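Local coordinates for protein PHB depolymerase (Penicillium funiculosum, PDB 2D81) that hydrolyses the ester bonds of the microbial polyester poly(3-hydroxybutyrate), using a circularly permuted alpha/beta-hydrolase fold, at residues 70-75 with 115-119; 27-32 with 295-299; 185-191 with 206-212. One frame throughout, in Å; residues are numbered along the deposited sequence.

Contact 1: residues 70-75 with 115-119; sequences PTANMK and QLGNF
In this alpha/beta-hydrolase fold, helix 68-77 rests against the C-terminal end of helix 106-116 and the loop after it. Segment 70-75 is regular alpha-helix, with M74 N bonded to P70 O (3.1 Å) and K75 N to T71 O (3.2 Å). The CA atoms of T71 and Q115 are 6.1 Å apart, those of K75 and F119 9.3 Å. P70 offers its CB to NE2 of Q115 at 3.4 Å. T71, chi1 m, sets OG1 3.5 Å from Q115 CG and CG2 3.7 Å from N118 ND2; its hydroxyl is hydrogen-bonded to I67 O, just before the helix. M74 (m, t, p) places CE 3.7 Å from F119 CE1 and SD 4.8 Å from the F119 ring centroid, an oblique Met-aromatic contact. K75, chi1 m and trans from chi2 to chi4, passes the edge of that ring with CG 3.8 Å from F119 CE2. No direct hydrogen bond joins the segments, but water 1 accepts from K75 NZ (3.0 Å) and donates to N118 OD1 (2.8 Å). N118 ND2 in turn binds Q115 O (3.0 Å), tying the loop to its helix. M74 and F119 form the apolar centre of this mixed contact, with Q115, T71 and N118 around them. Beyond it, Q115 NE2 is bonded to Y48 O in the loop after strand 39-43, and M74 packs on V30 of helix 20-31.

Contact 2: residues 27-32 with 295-299; sequences QLGVAY and ADQIG
In this alpha/beta-hydrolase fold the C-terminal part of helix 20-31 is lined by an irregular loop, 295-299, that leads into helix 301-314. The helix runs through A31, whose N bonds to Q27 O (2.8 Å), and Y32 is the first residue to leave helical angles (phi/psi -117/45). CA atoms come closest at Q27 with D296 (5.3 Å) and A31 with Q297 (5.4 Å). D296, chi1 p, lays its CB 3.4 Å from CD of Q27, while its carboxylate leads away to a salt bridge with R52; the amide NE2 of Q27 bonds to D286 O. A31 points its methyl at the loop backbone, with CB 3.5 Å from D296 O, and its own carbonyl O is 3.5 Å from I298 CG1. Q27 and A31 also touch M303 of helix 301-314, so that helix packs here too. Y32, chi1 m, turns its ring so that I298 CG1 sits over one face, with Y32 CZ 4.1 Å from I298 CG2. G299 has phi/psi of 95/-12, where a CB would jam against the preceding carbonyl. The one hydrogen bond across the segments runs from G299 N to Y32 OH, 3.0 Å long with an N-H...O angle of 167°.

Contact 3: residues 185-191 with 206-212; sequences SGSVLSF and GYLYVPQ
Six backbone hydrogen bonds pair the two strands: S187 N to V210 O (3.1 Å) and V210 N to S187 O (2.9 Å), L189 N to L208 O (2.8 Å) and L208 N to L189 O (3.0 Å), F191 N to G206 O (2.9 Å) and G206 N to F191 O (2.8 Å). V188 with Y209 and S190 with Y207 are the intervening non-hydrogen-bonded pairs, with CA atoms 4.4 Å apart. Beyond the strands, Q212 N bonds to S185 OG (3.0 Å), and G186 N to Y209 OH (3.0 Å); both hydroxyls are also hydrogen-bonded to D252. G186 lies so near segment 206-212, CA 3.2 Å from V210 O, that a CB would clash. The strand axes approach to 4.6 Å at 152°, antiparallel. In the mixed sheet of this alpha/beta-hydrolase fold, 187-192 is outermost, and 205-210 joins it to strand 256-260, which Y207 and Y209 meet through backbone bonds to Y260 and I258. On the face with L189, F191, L208 and V210, L189 CD1 packs 3.8 Å from V210 CG2 and L189 CB 3.8 Å from L208 CD2. F191, chi1 p, folds its ring back over the partner strand: F191 CD2 is 3.5 Å from L208 CD2, and G206 CA is 4.0 Å from the ring centroid in a CH-pi contact, where a CB would clash. On the other face V188 CG1 lies 3.9 Å from Y207 CD2, V188 CG2 meets the edge of the Y209 ring, 4.0 Å from CD1, and S190 CB is 3.7 Å from Y207 CE2; V188 and Y207 touch I242 of helix 240-244.

Overall arrangement
Contacts 1 and 2 are neighbours, centres 13 Å apart, meeting where M74 CE touches V30 CG1 at 3.8 Å. Contact 3 lies on the far side of the chain's centre from contact 1, with about 36 Å between centres. Contacts 1 and 3 are both nested inside the loop that contact 2 closes. No secondary-structure element is shared: contact 1 sets a helix against the end of another and the loop after it, contact 2 a helix against a loop, contact 3 two strands. Contact 1 is mostly buried, water-bridged at its margin; contacts 2 and 3 are partly buried. Direct hydrogen bonds number none, one and eight, six of the last being backbone pairing at the sheet's edge.

Contact 1: residues 70-75 with 115-119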
ATOM      1  N   PRO A  70      -5.527  17.286   9.457  1.00  7.71           N
ATOM      2  CA  PRO A  70      -4.559  16.278   9.005  1.00  8.15           C
ATOM      3  C   PRO A  70      -3.318  16.933   8.387  1.00  8.37           C
ATOM      4  O   PRO A  70      -2.188  16.515   8.645  1.00  8.12           O
ATOM      5  CB  PRO A  70      -5.359  15.475   7.981  1.00  7.97           C
ATOM      6  CG  PRO A  70      -6.733  15.490   8.579  1.00  7.43           C
ATOM      7  CD  PRO A  70      -6.889  16.939   9.010  1.00  7.69           C
ATOM      8  N   THR A  71      -3.536  17.967   7.582  1.00  9.22           N
ATOM      9  CA  THR A  71      -2.435  18.683   6.950  1.00  8.93           C
ATOM     10  C   THR A  71      -1.616  19.454   7.985  1.00  8.91           C
ATOM     11  O   THR A  71      -0.385  19.476   7.922  1.00  9.40           O
ATOM     12  CB  THR A  71      -2.951  19.658   5.867  1.00  9.33           C
ATOM     13  OG1 THR A  71      -3.699  18.923   4.886  1.00  7.98           O
ATOM     14  CG2 THR A  71      -1.779  20.363   5.178  1.00  9.20           C
ATOM     15  N   ALA A  72      -2.300  20.077   8.941  1.00  7.60           N
ATOM     16  CA  ALA A  72      -1.625  20.758  10.042  1.00  7.94           C
ATOM     17  C   ALA A  72      -0.759  19.789  10.847  1.00  7.65           C
ATOM     18  O   ALA A  72       0.349  20.132  11.263  1.00  8.97           O
ATOM     19  CB  ALA A  72      -2.650  21.422  10.955  1.00  7.16           C
ATOM     20  N   ASN A  73      -1.264  18.580  11.065  1.00  7.80           N
ATOM     21  CA  ASN A  73      -0.497  17.572  11.792  1.00  7.52           C
ATOM     22  C   ASN A  73       0.771  17.180  11.038  1.00  6.97           C
ATOM     23  O   ASN A  73       1.833  17.010  11.644  1.00  6.93           O
ATOM     24  CB  ASN A  73      -1.361  16.333  12.060  1.00  7.49           C
ATOM     25  CG  ASN A  73      -2.353  16.545  13.201  1.00 11.37           C
ATOM     26  OD1 ASN A  73      -3.279  15.751  13.397  1.00 11.87           O
ATOM     27  ND2 ASN A  73      -2.154  17.612  13.964  1.00  9.93           N
ATOM     28  N   MET A  74       0.672  17.042   9.720  1.00  6.11           N
ATOM     29  CA  MET A  74       1.854  16.741   8.919  1.00  7.73           C
ATOM     30  C   MET A  74       2.934  17.800   9.129  1.00  9.12           C
ATOM     31  O   MET A  74       4.107  17.473   9.307  1.00  8.27           O
ATOM     32  CB  MET A  74       1.486  16.644   7.433  1.00  8.31           C
ATOM     33  CG  MET A  74       0.703  15.383   7.090  1.00  8.38           C
ATOM     34  SD  MET A  74       0.261  15.239   5.351  1.00  8.96           S
ATOM     35  CE  MET A  74       1.850  14.870   4.625  1.00  8.43           C
ATOM     36  N   LYS A  75       2.535  19.069   9.114  1.00  8.93           N
ATOM     37  CA  LYS A  75       3.476  20.157   9.342  1.00  8.60           C
ATOM     38  C   LYS A  75       4.043  20.105  10.753  1.00  9.73           C
ATOM     39  O   LYS A  75       5.244  20.262  10.953  1.00 11.14           O
ATOM     40  CB  LYS A  75       2.797  21.508   9.105  1.00  9.82           C
ATOM     41  CG  LYS A  75       2.406  21.746   7.660  1.00  9.58           C
ATOM     42  CD  LYS A  75       1.733  23.092   7.474  1.00  8.67           C
ATOM     43  CE  LYS A  75       1.293  23.294   6.034  1.00  9.37           C
ATOM     44  NZ  LYS A  75       0.558  24.576   5.858  1.00  8.33           N
ATOM     45  N   GLN A 115      -4.167  17.343  -0.147  1.00  5.94           N
ATOM     46  CA  GLN A 115      -3.336  17.321   1.050  1.00  7.07           C
ATOM     47  C   GLN A 115      -1.857  17.201   0.694  1.00  7.14           C
ATOM     48  O   GLN A 115      -1.034  17.983   1.169  1.00  7.73           O
ATOM     49  CB  GLN A 115      -3.744  16.154   1.948  1.00  4.99           C
ATOM     50  CG  GLN A 115      -2.864  15.980   3.173  1.00  6.47           C
ATOM     51  CD  GLN A 115      -3.210  14.731   3.951  1.00  6.86           C
ATOM     52  OE1 GLN A 115      -3.267  13.637   3.390  1.00  7.12           O
ATOM     53  NE2 GLN A 115      -3.438  14.884   5.253  1.00  5.47           N
ATOM     54  N   LEU A 116      -1.525  16.218  -0.136  1.00  7.63           N
ATOM     55  CA  LEU A 116      -0.139  16.001  -0.538  1.00  7.60           C
ATOM     56  C   LEU A 116       0.371  17.150  -1.402  1.00  8.54           C
ATOM     57  O   LEU A 116       1.571  17.404  -1.455  1.00  8.43           O
ATOM     58  CB  LEU A 116      -0.007  14.670  -1.293  1.00  6.65           C
ATOM     59  CG  LEU A 116      -0.272  13.428  -0.436  1.00  8.66           C
ATOM     60  CD1 LEU A 116      -0.207  12.173  -1.288  1.00  6.35           C
ATOM     61  CD2 LEU A 116       0.749  13.367   0.687  1.00  8.03           C
ATOM     62  N   GLY A 117      -0.546  17.847  -2.064  1.00  8.40           N
ATOM     63  CA  GLY A 117      -0.159  18.978  -2.893  1.00  9.28           C
ATOM     64  C   GLY A 117       0.541  20.080  -2.117  1.00  9.46           C
ATOM     65  O   GLY A 117       1.259  20.905  -2.691  1.00  8.46           O
ATOM     66  N   ASN A 118       0.334  20.099  -0.805  1.00  7.76           N
ATOM     67  CA  ASN A 118       1.004  21.061   0.061  1.00  8.77           C
ATOM     68  C   ASN A 118       2.496  20.782   0.169  1.00 10.05           C
ATOM     69  O   ASN A 118       3.270  21.666   0.545  1.00 10.73           O
ATOM     70  CB  ASN A 118       0.382  21.032   1.461  1.00 10.31           C
ATOM     71  CG  ASN A 118      -0.987  21.670   1.502  1.00 10.18           C
ATOM     72  OD1 ASN A 118      -1.111  22.894   1.526  1.00 12.99           O
ATOM     73  ND2 ASN A 118      -2.027  20.846   1.502  1.00 10.69           N
ATOM     74  N   PHE A 119       2.898  19.556  -0.154  1.00  9.21           N
ATOM     75  CA  PHE A 119       4.263  19.112   0.117  1.00  8.60           C
ATOM     76  C   PHE A 119       4.994  18.542  -1.094  1.00  8.42           C
ATOM     77  O   PHE A 119       6.224  18.482  -1.101  1.00  9.36           O
ATOM     78  CB  PHE A 119       4.262  18.067   1.231  1.00  9.23           C
ATOM     79  CG  PHE A 119       3.483  18.483   2.442  1.00  7.41           C
ATOM     80  CD1 PHE A 119       2.199  17.995   2.657  1.00  9.22           C
ATOM     81  CD2 PHE A 119       4.019  19.391   3.349  1.00 10.28           C
ATOM     82  CE1 PHE A 119       1.454  18.405   3.761  1.00  9.26           C
ATOM     83  CE2 PHE A 119       3.282  19.809   4.459  1.00 10.28           C
ATOM     84  CZ  PHE A 119       1.999  19.315   4.664  1.00  9.70           C
TER
HETATM   85  O   HOH W   1       0.621  24.592   2.872  1.00 19.03           O

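Contact 2: residues 27-32 with 295-299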
ATOM      1  N   GLN A  27       0.235   6.306   4.692  1.00  7.11           N
ATOM      2  CA  GLN A  27       0.765   6.450   6.045  1.00  5.87           C
ATOM      3  C   GLN A  27       2.252   6.117   6.083  1.00  5.70           C
ATOM      4  O   GLN A  27       3.035   6.843   6.694  1.00  6.05           O
ATOM      5  CB  GLN A  27      -0.014   5.570   7.030  1.00  7.29           C
ATOM      6  CG  GLN A  27      -1.416   6.107   7.299  1.00  6.94           C
ATOM      7  CD  GLN A  27      -2.236   5.259   8.255  1.00  5.76           C
ATOM      8  OE1 GLN A  27      -3.343   5.642   8.632  1.00  6.43           O
ATOM      9  NE2 GLN A  27      -1.709   4.101   8.640  1.00  6.70           N
ATOM     10  N   LEU A  28       2.640   5.030   5.422  1.00  5.96           N
ATOM     11  CA  LEU A  28       4.054   4.674   5.301  1.00  6.26           C
ATOM     12  C   LEU A  28       4.838   5.690   4.471  1.00  6.76           C
ATOM     13  O   LEU A  28       5.951   6.076   4.834  1.00  7.24           O
ATOM     14  CB  LEU A  28       4.195   3.285   4.674  1.00  4.66           C
ATOM     15  CG  LEU A  28       3.785   2.110   5.564  1.00  7.17           C
ATOM     16  CD1 LEU A  28       3.492   0.881   4.710  1.00  7.27           C
ATOM     17  CD2 LEU A  28       4.898   1.825   6.566  1.00  5.57           C
ATOM     18  N   GLY A  29       4.249   6.119   3.358  1.00  6.29           N
ATOM     19  CA  GLY A  29       4.912   7.065   2.476  1.00  6.39           C
ATOM     20  C   GLY A  29       5.184   8.406   3.137  1.00  6.46           C
ATOM     21  O   GLY A  29       6.122   9.110   2.765  1.00  6.89           O
ATOM     22  N   VAL A  30       4.362   8.758   4.120  1.00  6.94           N
ATOM     23  CA  VAL A  30       4.542  10.001   4.863  1.00  6.56           C
ATOM     24  C   VAL A  30       5.397   9.803   6.115  1.00  6.45           C
ATOM     25  O   VAL A  30       6.444  10.439   6.269  1.00  6.84           O
ATOM     26  CB  VAL A  30       3.173  10.607   5.267  1.00  4.58           C
ATOM     27  CG1 VAL A  30       3.372  11.803   6.188  1.00  6.37           C
ATOM     28  CG2 VAL A  30       2.403  11.017   4.014  1.00  6.06           C
ATOM     29  N   ALA A  31       4.955   8.923   7.009  1.00  6.82           N
ATOM     30  CA  ALA A  31       5.623   8.754   8.299  1.00  6.38           C
ATOM     31  C   ALA A  31       7.039   8.218   8.124  1.00  7.08           C
ATOM     32  O   ALA A  31       7.953   8.595   8.865  1.00  6.71           O
ATOM     33  CB  ALA A  31       4.813   7.818   9.196  1.00  7.89           C
ATOM     34  N   TYR A  32       7.215   7.342   7.138  1.00  6.67           N
ATOM     35  CA  TYR A  32       8.532   6.803   6.822  1.00  7.01           C
ATOM     36  C   TYR A  32       8.981   7.188   5.413  1.00  8.13           C
ATOM     37  O   TYR A  32       9.491   6.356   4.667  1.00  7.73           O
ATOM     38  CB  TYR A  32       8.535   5.273   6.955  1.00  6.55           C
ATOM     39  CG  TYR A  32       8.407   4.762   8.374  1.00  5.51           C
ATOM     40  CD1 TYR A  32       7.158   4.600   8.971  1.00  5.78           C
ATOM     41  CD2 TYR A  32       9.539   4.420   9.115  1.00  9.46           C
ATOM     42  CE1 TYR A  32       7.035   4.105  10.267  1.00  5.68           C
ATOM     43  CE2 TYR A  32       9.429   3.926  10.418  1.00  6.86           C
ATOM     44  CZ  TYR A  32       8.177   3.772  10.983  1.00  7.97           C
ATOM     45  OH  TYR A  32       8.060   3.292  12.262  1.00  7.69           O
ATOM     46  N   ALA A 295      -0.924   4.946  15.137  1.00  8.97           N
ATOM     47  CA  ALA A 295      -1.053   4.067  13.975  1.00  9.33           C
ATOM     48  C   ALA A 295      -0.423   4.626  12.699  1.00  8.99           C
ATOM     49  O   ALA A 295       0.112   3.867  11.888  1.00  7.84           O
ATOM     50  CB  ALA A 295      -2.528   3.746  13.724  1.00  7.61           C
ATOM     51  N   ASP A 296      -0.498   5.942  12.509  1.00  8.19           N
ATOM     52  CA  ASP A 296       0.036   6.550  11.294  1.00  7.51           C
ATOM     53  C   ASP A 296       1.300   7.372  11.530  1.00  6.31           C
ATOM     54  O   ASP A 296       1.687   8.192  10.695  1.00  7.08           O
ATOM     55  CB  ASP A 296      -1.040   7.406  10.603  1.00  8.23           C
ATOM     56  CG  ASP A 296      -1.458   8.625  11.416  1.00  8.00           C
ATOM     57  OD1 ASP A 296      -1.143   8.712  12.622  1.00  8.10           O
ATOM     58  OD2 ASP A 296      -2.127   9.505  10.834  1.00  9.12           O
ATOM     59  N   GLN A 297       1.959   7.126  12.658  1.00  5.55           N
ATOM     60  CA  GLN A 297       3.206   7.815  12.985  1.00  7.09           C
ATOM     61  C   GLN A 297       4.334   6.800  13.149  1.00  6.88           C
ATOM     62  O   GLN A 297       4.091   5.597  13.224  1.00  8.35           O
ATOM     63  CB  GLN A 297       3.036   8.617  14.278  1.00  6.91           C
ATOM     64  CG  GLN A 297       1.902   9.641  14.217  1.00  6.88           C
ATOM     65  CD  GLN A 297       1.574  10.238  15.575  1.00  9.12           C
ATOM     66  OE1 GLN A 297       1.376   9.514  16.548  1.00 10.61           O
ATOM     67  NE2 GLN A 297       1.508  11.563  15.644  1.00  9.66           N
ATOM     68  N   ILE A 298       5.568   7.285  13.191  1.00  7.22           N
ATOM     69  CA  ILE A 298       6.701   6.411  13.464  1.00  8.07           C
ATOM     70  C   ILE A 298       6.404   5.618  14.738  1.00  8.38           C
ATOM     71  O   ILE A 298       5.971   6.181  15.741  1.00  9.08           O
ATOM     72  CB  ILE A 298       8.001   7.241  13.637  1.00  8.63           C
ATOM     73  CG1 ILE A 298       8.341   7.937  12.312  1.00  6.60           C
ATOM     74  CG2 ILE A 298       9.155   6.335  14.072  1.00  7.78           C
ATOM     75  CD1 ILE A 298       9.405   9.040  12.422  1.00  5.56           C
ATOM     76  N   GLY A 299       6.608   4.304  14.683  1.00  8.11           N
ATOM     77  CA  GLY A 299       6.306   3.470  15.835  1.00  8.36           C
ATOM     78  C   GLY A 299       4.927   2.825  15.834  1.00  8.80           C
ATOM     79  O   GLY A 299       4.662   1.938  16.647  1.00 10.27           O
TER

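Contact 3: residues 185-191 with 206-212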
ATOM      1  N   SER A 185       9.531 -16.076 -13.798  1.00  8.54           N
ATOM      2  CA  SER A 185      10.843 -16.695 -13.625  1.00  8.99           C
ATOM      3  C   SER A 185      11.109 -17.078 -12.175  1.00 10.82           C
ATOM      4  O   SER A 185      11.949 -17.938 -11.897  1.00 10.75           O
ATOM      5  CB  SER A 185      11.946 -15.743 -14.092  1.00  9.44           C
ATOM      6  OG  SER A 185      12.137 -14.684 -13.164  1.00  9.62           O
ATOM      7  N   GLY A 186      10.398 -16.432 -11.256  1.00 11.36           N
ATOM      8  CA  GLY A 186      10.739 -16.543  -9.850  1.00 11.49           C
ATOM      9  C   GLY A 186       9.730 -17.293  -9.006  1.00 12.37           C
ATOM     10  O   GLY A 186       8.909 -18.054  -9.518  1.00 14.59           O
ATOM     11  N   SER A 187       9.797 -17.072  -7.698  1.00 13.16           N
ATOM     12  CA  SER A 187       8.966 -17.797  -6.749  1.00 13.28           C
ATOM     13  C   SER A 187       8.316 -16.838  -5.761  1.00 11.21           C
ATOM     14  O   SER A 187       8.842 -15.757  -5.491  1.00 11.48           O
ATOM     15  CB  SER A 187       9.818 -18.812  -5.981  1.00 16.36           C
ATOM     16  OG  SER A 187      10.460 -19.713  -6.868  1.00 22.23           O
ATOM     17  N   VAL A 188       7.167 -17.238  -5.232  1.00 10.81           N
ATOM     18  CA  VAL A 188       6.586 -16.571  -4.076  1.00  9.12           C
ATOM     19  C   VAL A 188       7.069 -17.271  -2.813  1.00 10.18           C
ATOM     20  O   VAL A 188       6.810 -18.459  -2.612  1.00 11.48           O
ATOM     21  CB  VAL A 188       5.043 -16.616  -4.116  1.00  9.42           C
ATOM     22  CG1 VAL A 188       4.472 -16.012  -2.840  1.00 10.02           C
ATOM     23  CG2 VAL A 188       4.536 -15.866  -5.338  1.00  8.38           C
ATOM     24  N   LEU A 189       7.783 -16.533  -1.974  1.00  8.12           N
ATOM     25  CA  LEU A 189       8.302 -17.077  -0.729  1.00  9.28           C
ATOM     26  C   LEU A 189       7.357 -16.701   0.410  1.00  8.71           C
ATOM     27  O   LEU A 189       6.665 -15.685   0.342  1.00  9.00           O
ATOM     28  CB  LEU A 189       9.700 -16.516  -0.449  1.00  8.40           C
ATOM     29  CG  LEU A 189      10.778 -16.726  -1.520  1.00  8.23           C
ATOM     30  CD1 LEU A 189      12.053 -16.009  -1.105  1.00 10.67           C
ATOM     31  CD2 LEU A 189      11.039 -18.212  -1.709  1.00 11.89           C
ATOM     32  N   SER A 190       7.326 -17.530   1.446  1.00  9.83           N
ATOM     33  CA  SER A 190       6.601 -17.197   2.665  1.00  9.74           C
ATOM     34  C   SER A 190       7.595 -16.988   3.798  1.00  9.14           C
ATOM     35  O   SER A 190       8.669 -17.590   3.809  1.00 10.02           O
ATOM     36  CB  SER A 190       5.626 -18.318   3.028  1.00 11.82           C
ATOM     37  OG  SER A 190       6.316 -19.525   3.289  1.00 14.23           O
ATOM     38  N   PHE A 191       7.240 -16.129   4.746  1.00  9.04           N
ATOM     39  CA  PHE A 191       8.102 -15.878   5.896  1.00  7.86           C
ATOM     40  C   PHE A 191       7.259 -15.568   7.126  1.00  6.95           C
ATOM     41  O   PHE A 191       6.105 -15.151   7.010  1.00  7.93           O
ATOM     42  CB  PHE A 191       9.057 -14.717   5.594  1.00  7.78           C
ATOM     43  CG  PHE A 191       8.378 -13.379   5.483  1.00  7.89           C
ATOM     44  CD1 PHE A 191       8.193 -12.584   6.610  1.00  7.64           C
ATOM     45  CD2 PHE A 191       7.913 -12.922   4.256  1.00  8.03           C
ATOM     46  CE1 PHE A 191       7.551 -11.347   6.515  1.00  9.04           C
ATOM     47  CE2 PHE A 191       7.270 -11.687   4.151  1.00  8.83           C
ATOM     48  CZ  PHE A 191       7.090 -10.900   5.284  1.00  7.86           C
ATOM     49  N   GLY A 206       3.833 -13.845   6.105  1.00  8.29           N
ATOM     50  CA  GLY A 206       3.791 -12.908   4.996  1.00  8.05           C
ATOM     51  C   GLY A 206       4.403 -13.524   3.751  1.00  7.93           C
ATOM     52  O   GLY A 206       4.943 -14.631   3.804  1.00  6.81           O
ATOM     53  N   TYR A 207       4.326 -12.811   2.632  1.00  7.84           N
ATOM     54  CA  TYR A 207       4.831 -13.335   1.368  1.00  6.66           C
ATOM     55  C   TYR A 207       5.645 -12.299   0.607  1.00  7.18           C
ATOM     56  O   TYR A 207       5.523 -11.097   0.850  1.00  6.68           O
ATOM     57  CB  TYR A 207       3.670 -13.814   0.493  1.00  8.16           C
ATOM     58  CG  TYR A 207       2.864 -14.920   1.123  1.00 10.04           C
ATOM     59  CD1 TYR A 207       1.870 -14.640   2.063  1.00  9.99           C
ATOM     60  CD2 TYR A 207       3.126 -16.254   0.821  1.00  9.64           C
ATOM     61  CE1 TYR A 207       1.165 -15.665   2.685  1.00 12.07           C
ATOM     62  CE2 TYR A 207       2.427 -17.283   1.437  1.00 12.08           C
ATOM     63  CZ  TYR A 207       1.450 -16.983   2.368  1.00 10.98           C
ATOM     64  OH  TYR A 207       0.774 -18.004   2.993  1.00 14.31           O
ATOM     65  N   LEU A 208       6.485 -12.771  -0.309  1.00  7.25           N
ATOM     66  CA  LEU A 208       7.190 -11.882  -1.224  1.00  7.52           C
ATOM     67  C   LEU A 208       7.475 -12.598  -2.533  1.00  7.47           C
ATOM     68  O   LEU A 208       7.816 -13.784  -2.540  1.00  9.32           O
ATOM     69  CB  LEU A 208       8.510 -11.385  -0.612  1.00  7.49           C
ATOM     70  CG  LEU A 208       9.598 -12.405  -0.253  1.00  8.69           C
ATOM     71  CD1 LEU A 208      10.952 -11.706  -0.173  1.00  8.97           C
ATOM     72  CD2 LEU A 208       9.261 -13.076   1.065  1.00  8.82           C
ATOM     73  N   TYR A 209       7.323 -11.878  -3.641  1.00  6.70           N
ATOM     74  CA  TYR A 209       7.688 -12.423  -4.938  1.00  6.78           C
ATOM     75  C   TYR A 209       9.120 -12.047  -5.279  1.00  6.94           C
ATOM     76  O   TYR A 209       9.477 -10.866  -5.273  1.00  6.70           O
ATOM     77  CB  TYR A 209       6.765 -11.904  -6.041  1.00  7.14           C
ATOM     78  CG  TYR A 209       7.169 -12.445  -7.388  1.00  6.80           C
ATOM     79  CD1 TYR A 209       7.047 -13.805  -7.672  1.00  8.80           C
ATOM     80  CD2 TYR A 209       7.774 -11.626  -8.338  1.00  7.80           C
ATOM     81  CE1 TYR A 209       7.526 -14.339  -8.865  1.00  7.98           C
ATOM     82  CE2 TYR A 209       8.260 -12.150  -9.539  1.00  7.79           C
ATOM     83  CZ  TYR A 209       8.133 -13.509  -9.790  1.00  9.92           C
ATOM     84  OH  TYR A 209       8.625 -14.044 -10.956  1.00 11.16           O
ATOM     85  N   VAL A 210       9.933 -13.055  -5.579  1.00  5.97           N
ATOM     86  CA  VAL A 210      11.341 -12.838  -5.895  1.00  7.39           C
ATOM     87  C   VAL A 210      11.666 -13.349  -7.295  1.00  7.59           C
ATOM     88  O   VAL A 210      11.681 -14.557  -7.533  1.00  7.38           O
ATOM     89  CB  VAL A 210      12.264 -13.567  -4.885  1.00  8.07           C
ATOM     90  CG1 VAL A 210      13.726 -13.344  -5.255  1.00  8.63           C
ATOM     91  CG2 VAL A 210      11.998 -13.062  -3.471  1.00  7.38           C
ATOM     92  N   PRO A 211      11.920 -12.432  -8.243  1.00  6.80           N
ATOM     93  CA  PRO A 211      12.249 -12.828  -9.618  1.00  7.28           C
ATOM     94  C   PRO A 211      13.534 -13.649  -9.608  1.00  8.80           C
ATOM     95  O   PRO A 211      14.330 -13.542  -8.678  1.00  7.26           O
ATOM     96  CB  PRO A 211      12.443 -11.487 -10.328  1.00  8.37           C
ATOM     97  CG  PRO A 211      11.551 -10.559  -9.556  1.00  7.32           C
ATOM     98  CD  PRO A 211      11.824 -10.967  -8.131  1.00  8.46           C
ATOM     99  N   GLN A 212      13.741 -14.462 -10.639  1.00  9.24           N
ATOM    100  CA  GLN A 212      14.957 -15.266 -10.723  1.00 12.36           C
ATOM    101  C   GLN A 212      16.203 -14.393 -10.585  1.00 11.54           C
ATOM    102  O   GLN A 212      17.173 -14.777  -9.928  1.00 10.63           O
ATOM    103  CB  GLN A 212      15.001 -16.024 -12.052  1.00 15.41           C
ATOM    104  CG  GLN A 212      16.261 -16.858 -12.243  1.00 20.98           C
ATOM    105  CD  GLN A 212      16.459 -17.873 -11.132  1.00 23.88           C
ATOM    106  OE1 GLN A 212      15.608 -18.733 -10.902  1.00 26.98           O
ATOM    107  NE2 GLN A 212      17.589 -17.779 -10.436  1.00 26.63           N
TER